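Local coordinates for acyl-CoA dehydrogenase (Bacillus anthracis, PDB 3OWA), which binds FAD and probably catalyses the flavin-dependent alpha,beta-dehydrogenation of acyl-CoA thioesters, at residues 25-30 with 509-514; 361-366 with 502-507. One frame throughout, in Å; residues are numbered along the deposited sequence.

Interaction 1 of 2, residues 25-30 with 509-514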
loop_
_atom_site.group_PDB
_atom_site.type_symbol
_atom_site.label_atom_id
_atom_site.label_comp_id
_atom_site.label_asym_id
_atom_site.label_seq_id
_atom_site.Cartn_x
_atom_site.Cartn_y
_atom_site.Cartn_z
ATOM N N ASP A 25 -6.635 -9.739 34.046
ATOM C CA ASP A 25 -5.508 -9.704 34.972
ATOM C C ASP A 25 -4.206 -10.220 34.357
ATOM O O ASP A 25 -3.125 -9.929 34.862
ATOM C CB ASP A 25 -5.833 -10.493 36.245
ATOM C CG ASP A 25 -6.270 -9.604 37.379
ATOM O OD1 ASP A 25 -7.412 -9.784 37.851
ATOM O OD2 ASP A 25 -5.469 -8.727 37.797
ATOM N N GLN A 26 -4.303 -10.975 33.266
ATOM C CA GLN A 26 -3.107 -11.530 32.624
ATOM C C GLN A 26 -2.626 -10.705 31.422
ATOM O O GLN A 26 -1.769 -11.164 30.664
ATOM C CB GLN A 26 -3.347 -12.973 32.202
ATOM C CG GLN A 26 -3.729 -13.927 33.352
ATOM C CD GLN A 26 -4.312 -15.187 32.806
ATOM O OE1 GLN A 26 -5.291 -15.143 32.076
ATOM N NE2 GLN A 26 -3.696 -16.317 33.109
ATOM N N VAL A 27 -3.174 -9.504 31.245
ATOM C CA VAL A 27 -2.662 -8.617 30.198
ATOM C C VAL A 27 -2.206 -7.273 30.738
ATOM O O VAL A 27 -2.833 -6.689 31.639
ATOM C CB VAL A 27 -3.667 -8.394 29.025
ATOM C CG1 VAL A 27 -4.032 -9.714 28.358
ATOM C CG2 VAL A 27 -4.903 -7.659 29.495
ATOM N N PHE A 28 -1.103 -6.794 30.183
ATOM C CA PHE A 28 -0.625 -5.443 30.440
ATOM C C PHE A 28 -1.163 -4.506 29.343
ATOM O O PHE A 28 -1.168 -4.869 28.166
ATOM C CB PHE A 28 0.910 -5.419 30.504
ATOM C CG PHE A 28 1.477 -4.070 30.840
ATOM C CD1 PHE A 28 1.555 -3.654 32.165
ATOM C CD2 PHE A 28 1.907 -3.210 29.831
ATOM C CE1 PHE A 28 2.054 -2.398 32.493
ATOM C CE2 PHE A 28 2.394 -1.952 30.136
ATOM C CZ PHE A 28 2.481 -1.546 31.478
ATOM N N THR A 29 -1.641 -3.324 29.734
ATOM C CA THR A 29 -2.195 -2.359 28.786
ATOM C C THR A 29 -1.609 -0.962 29.033
ATOM O O THR A 29 -1.078 -0.709 30.099
ATOM C CB THR A 29 -3.755 -2.258 28.894
ATOM O OG1 THR A 29 -4.089 -1.459 30.015
ATOM C CG2 THR A 29 -4.425 -3.626 29.004
ATOM N N PRO A 30 -1.741 -0.041 28.057
ATOM C CA PRO A 30 -1.264 1.310 28.342
ATOM C C PRO A 30 -1.894 1.963 29.582
ATOM O O PRO A 30 -1.287 2.875 30.159
ATOM C CB PRO A 30 -1.605 2.084 27.064
ATOM C CG PRO A 30 -1.559 1.031 25.944
ATOM C CD PRO A 30 -2.021 -0.251 26.616
ATOM N N ALA A 509 -7.383 -6.203 21.995
ATOM C CA ALA A 509 -8.342 -5.115 22.000
ATOM C C ALA A 509 -9.509 -5.405 22.975
ATOM O O ALA A 509 -9.893 -4.529 23.765
ATOM C CB ALA A 509 -8.859 -4.816 20.576
ATOM N N VAL A 510 -10.046 -6.626 22.936
ATOM C CA VAL A 510 -11.179 -6.986 23.815
ATOM C C VAL A 510 -10.797 -6.875 25.289
ATOM O O VAL A 510 -11.497 -6.231 26.076
ATOM C CB VAL A 510 -11.734 -8.394 23.527
ATOM C CG1 VAL A 510 -12.765 -8.794 24.596
ATOM C CG2 VAL A 510 -12.395 -8.424 22.167
ATOM N N LEU A 511 -9.664 -7.482 25.637
ATOM C CA LEU A 511 -9.236 -7.577 27.026
ATOM C C LEU A 511 -8.857 -6.226 27.562
ATOM O O LEU A 511 -9.168 -5.917 28.711
ATOM C CB LEU A 511 -8.092 -8.585 27.196
ATOM C CG LEU A 511 -8.500 -10.051 26.987
ATOM C CD1 LEU A 511 -7.286 -10.977 27.080
ATOM C CD2 LEU A 511 -9.578 -10.462 27.986
ATOM N N ARG A 512 -8.208 -5.405 26.730
ATOM C CA ARG A 512 -7.853 -4.046 27.152
ATOM C C ARG A 512 -9.100 -3.205 27.421
ATOM O O ARG A 512 -9.156 -2.455 28.412
ATOM C CB ARG A 512 -6.949 -3.347 26.121
ATOM C CG ARG A 512 -6.675 -1.901 26.456
ATOM C CD ARG A 512 -5.825 -1.252 25.402
ATOM N NE ARG A 512 -5.585 0.134 25.753
ATOM C CZ ARG A 512 -4.987 1.008 24.959
ATOM N NH1 ARG A 512 -4.546 0.622 23.754
ATOM N NH2 ARG A 512 -4.818 2.260 25.372
ATOM N N THR A 513 -10.093 -3.332 26.549
ATOM C CA THR A 513 -11.331 -2.586 26.713
ATOM C C THR A 513 -12.103 -3.118 27.967
ATOM O O THR A 513 -12.606 -2.345 28.778
ATOM C CB THR A 513 -12.188 -2.638 25.423
ATOM O OG1 THR A 513 -11.398 -2.187 24.292
ATOM C CG2 THR A 513 -13.460 -1.792 25.575
ATOM N N GLU A 514 -12.151 -4.436 28.110
ATOM C CA GLU A 514 -12.777 -5.083 29.255
ATOM C C GLU A 514 -12.130 -4.614 30.553
ATOM O O GLU A 514 -12.827 -4.235 31.510
ATOM C CB GLU A 514 -12.640 -6.596 29.113
ATOM C CG GLU A 514 -13.502 -7.394 30.081
ATOM C CD GLU A 514 -13.229 -8.901 30.013
ATOM O OE1 GLU A 514 -12.939 -9.416 28.898
ATOM O OE2 GLU A 514 -13.292 -9.560 31.087
HETATM O O HOH W 1 -7.077 -1.041 30.084
#
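Pro30 lies over one face of the Arg512 guanidinium, and the two side chains meet at about a right angle. The ring carbon CG of Pro30 sits 3.4 Å above the guanidinium plane, displaced toward its rim, and comes within 3.5 Å of Arg512 NH2. Arg512 reaches this far because its chain is fully extended from CG to NE, with CG anti to the backbone N (chi1 174°). On the way it runs past Thr29, whose methyl CG2 packs 3.8 Å from Arg512 CG. The charged end is then held from outside the two segments, by salt bridges to Glu31 and, from helix 305-336, to Glu322. A loop near the N terminus, ahead of helix 35-52, is here laid along a helix of the second C-terminal acyl-CoA dehydrogenase region. Residues 25-30 and 509-514 share no direct hydrogen bond, although Val27 O takes one from Lys515, one residue further along the helix. A water links the two segments: it accepts from Thr29 OG1 at 3.0 Å and donates to Arg512 O. Earlier in the loop the contact turns apolar, where Val27 and Leu511 cross nearly perpendicularly and Val27 CG1 meets Leu511 CD1 at 3.7 Å.

Interaction 2 of 2, residues 361-366 with 502-507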
loop_
_atom_site.group_PDB
_atom_site.type_symbol
_atom_site.label_atom_id
_atom_site.label_comp_id
_atom_site.label_asym_id
_atom_site.label_seq_id
_atom_site.Cartn_x
_atom_site.Cartn_y
_atom_site.Cartn_z
ATOM N N CYS A 361 5.977 -11.750 19.333
ATOM C CA CYS A 361 6.903 -10.763 18.718
ATOM C C CYS A 361 6.746 -10.695 17.205
ATOM O O CYS A 361 6.697 -9.595 16.619
ATOM C CB CYS A 361 8.376 -11.095 19.054
ATOM S SG CYS A 361 8.801 -10.840 20.815
ATOM N N SER A 362 6.678 -11.858 16.563
ATOM C CA SER A 362 6.509 -11.931 15.107
ATOM C C SER A 362 5.151 -11.379 14.693
ATOM O O SER A 362 5.054 -10.622 13.722
ATOM C CB SER A 362 6.665 -13.372 14.612
ATOM O OG SER A 362 8.020 -13.637 14.287
ATOM N N LEU A 363 4.103 -11.730 15.437
ATOM C CA LEU A 363 2.781 -11.145 15.175
ATOM C C LEU A 363 2.773 -9.621 15.254
ATOM O O LEU A 363 2.151 -8.982 14.420
ATOM C CB LEU A 363 1.682 -11.706 16.100
ATOM C CG LEU A 363 1.496 -13.233 16.157
ATOM C CD1 LEU A 363 0.444 -13.584 17.211
ATOM C CD2 LEU A 363 1.175 -13.841 14.775
ATOM N N ASN A 364 3.395 -9.064 16.282
ATOM C CA ASN A 364 3.449 -7.610 16.478
ATOM C C ASN A 364 4.167 -6.958 15.327
ATOM O O ASN A 364 3.739 -5.923 14.808
ATOM C CB ASN A 364 4.223 -7.265 17.749
ATOM C CG ASN A 364 3.435 -7.510 19.036
ATOM O OD1 ASN A 364 2.205 -7.697 19.052
ATOM N ND2 ASN A 364 4.158 -7.494 20.130
ATOM N N LYS A 365 5.263 -7.567 14.903
ATOM C CA LYS A 365 6.031 -6.997 13.837
ATOM C C LYS A 365 5.232 -6.918 12.529
ATOM O O LYS A 365 5.218 -5.867 11.872
ATOM C CB LYS A 365 7.345 -7.758 13.649
ATOM C CG LYS A 365 8.330 -7.066 12.712
ATOM C CD LYS A 365 8.202 -7.536 11.287
ATOM C CE LYS A 365 9.003 -6.663 10.382
ATOM N NZ LYS A 365 9.045 -7.144 8.959
ATOM N N VAL A 366 4.582 -8.026 12.148
ATOM C CA VAL A 366 3.818 -8.057 10.927
ATOM C C VAL A 366 2.584 -7.186 11.071
ATOM O O VAL A 366 2.250 -6.388 10.180
ATOM C CB VAL A 366 3.355 -9.505 10.546
ATOM C CG1 VAL A 366 2.423 -9.441 9.304
ATOM C CG2 VAL A 366 4.547 -10.409 10.297
ATOM N N ASN A 502 -4.714 -12.067 13.508
ATOM C CA ASN A 502 -5.987 -11.379 13.733
ATOM C C ASN A 502 -6.574 -11.706 15.081
ATOM O O ASN A 502 -7.060 -10.825 15.770
ATOM C CB ASN A 502 -6.988 -11.698 12.622
ATOM C CG ASN A 502 -6.830 -10.775 11.427
ATOM O OD1 ASN A 502 -6.095 -9.788 11.469
ATOM N ND2 ASN A 502 -7.510 -11.099 10.359
ATOM N N LEU A 503 -6.499 -12.976 15.462
ATOM C CA LEU A 503 -6.966 -13.405 16.781
ATOM C C LEU A 503 -6.273 -12.686 17.968
ATOM O O LEU A 503 -6.935 -12.209 18.904
ATOM C CB LEU A 503 -6.874 -14.937 16.887
ATOM C CG LEU A 503 -6.928 -15.435 18.315
ATOM C CD1 LEU A 503 -8.381 -15.515 18.731
ATOM C CD2 LEU A 503 -6.192 -16.762 18.472
ATOM N N TYR A 504 -4.948 -12.610 17.915
ATOM C CA TYR A 504 -4.143 -11.918 18.928
ATOM C C TYR A 504 -4.489 -10.427 19.037
ATOM O O TYR A 504 -4.611 -9.880 20.136
ATOM C CB TYR A 504 -2.630 -12.102 18.641
ATOM C CG TYR A 504 -1.709 -11.652 19.752
ATOM C CD1 TYR A 504 -1.847 -12.162 21.052
ATOM C CD2 TYR A 504 -0.706 -10.722 19.515
ATOM C CE1 TYR A 504 -1.007 -11.759 22.085
ATOM C CE2 TYR A 504 0.152 -10.312 20.537
ATOM C CZ TYR A 504 -0.010 -10.842 21.826
ATOM O OH TYR A 504 0.830 -10.429 22.841
ATOM N N ALA A 505 -4.637 -9.763 17.906
ATOM C CA ALA A 505 -5.031 -8.355 17.935
ATOM C C ALA A 505 -6.464 -8.172 18.491
ATOM O O ALA A 505 -6.713 -7.271 19.309
ATOM C CB ALA A 505 -4.916 -7.756 16.532
HETATM N N MSE A 506 -7.388 -9.023 18.051
HETATM C CA MSE A 506 -8.788 -8.984 18.537
HETATM C C MSE A 506 -8.858 -9.179 20.031
HETATM O O MSE A 506 -9.490 -8.402 20.726
HETATM C CB MSE A 506 -9.625 -10.082 17.888
HETATM C CG MSE A 506 -9.991 -9.837 16.454
HETATM SE SE MSE A 506 -10.934 -11.374 15.769
HETATM C CE MSE A 506 -12.512 -11.303 16.881
ATOM N N GLU A 507 -8.222 -10.236 20.529
ATOM C CA GLU A 507 -8.235 -10.523 21.971
ATOM C C GLU A 507 -7.588 -9.405 22.793
ATOM O O GLU A 507 -8.078 -9.039 23.864
ATOM C CB GLU A 507 -7.555 -11.866 22.251
ATOM C CG GLU A 507 -7.549 -12.260 23.729
ATOM C CD GLU A 507 -6.779 -13.565 24.031
ATOM O OE1 GLU A 507 -7.353 -14.456 24.701
ATOM O OE2 GLU A 507 -5.599 -13.711 23.617
#
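Leu363 and Tyr504 form the close part of this helix-helix contact. A single methyl does the touching: Leu363 CD1 rests 3.7 Å from Tyr504 CB and 3.8 Å from Tyr504 CD2, so it lies beside the junction of CB and the ring and approaches the ring obliquely. The phenol is swung out toward helix 358-383 because Tyr504 CG stands anti to the backbone N (chi1 -169°). Beyond this point the contact is looser. Asn364 reaches only the rim of the ring with the end of its amide, near CE2 and close to the ring plane, and no hydrogen bond links the two segments. The backbones stay well apart, the nearest CA atoms being those of Leu363 and Tyr504 at 7.9 Å, and just 128 Å² is buried in all. The looser side does not open to solvent, since all three touching residues are buried. Helix 305-336 adjoins it, with Ser324 against both Asn364 and Tyr504, while Tyr504 OH hydrogen-bonds to Thr328 of the same helix. The contact joins helices 358-383 and 490-520, with helix 305-336 alongside, within the helical C-terminal part of the acyl-CoA dehydrogenase fold.

In the fold
Starting near the N terminus, the chain soon reaches residues 25-30, in the loop ahead of helix 35-52, which pack against residues 509-514, so interaction 1 closes a loop of 478 residues that takes in the mixed beta sheet and most of the helices. Interaction 2 lies wholly within that span: residues 361-366 on helix 358-383 meet residues 502-507 after 135 residues without a strand. The two loops therefore nest and do not cross. The contact centres are about 14 Å apart, and both use helix 490-520, which joins the N-terminal segment to helix 358-383, while helix 305-336 borders both contacts.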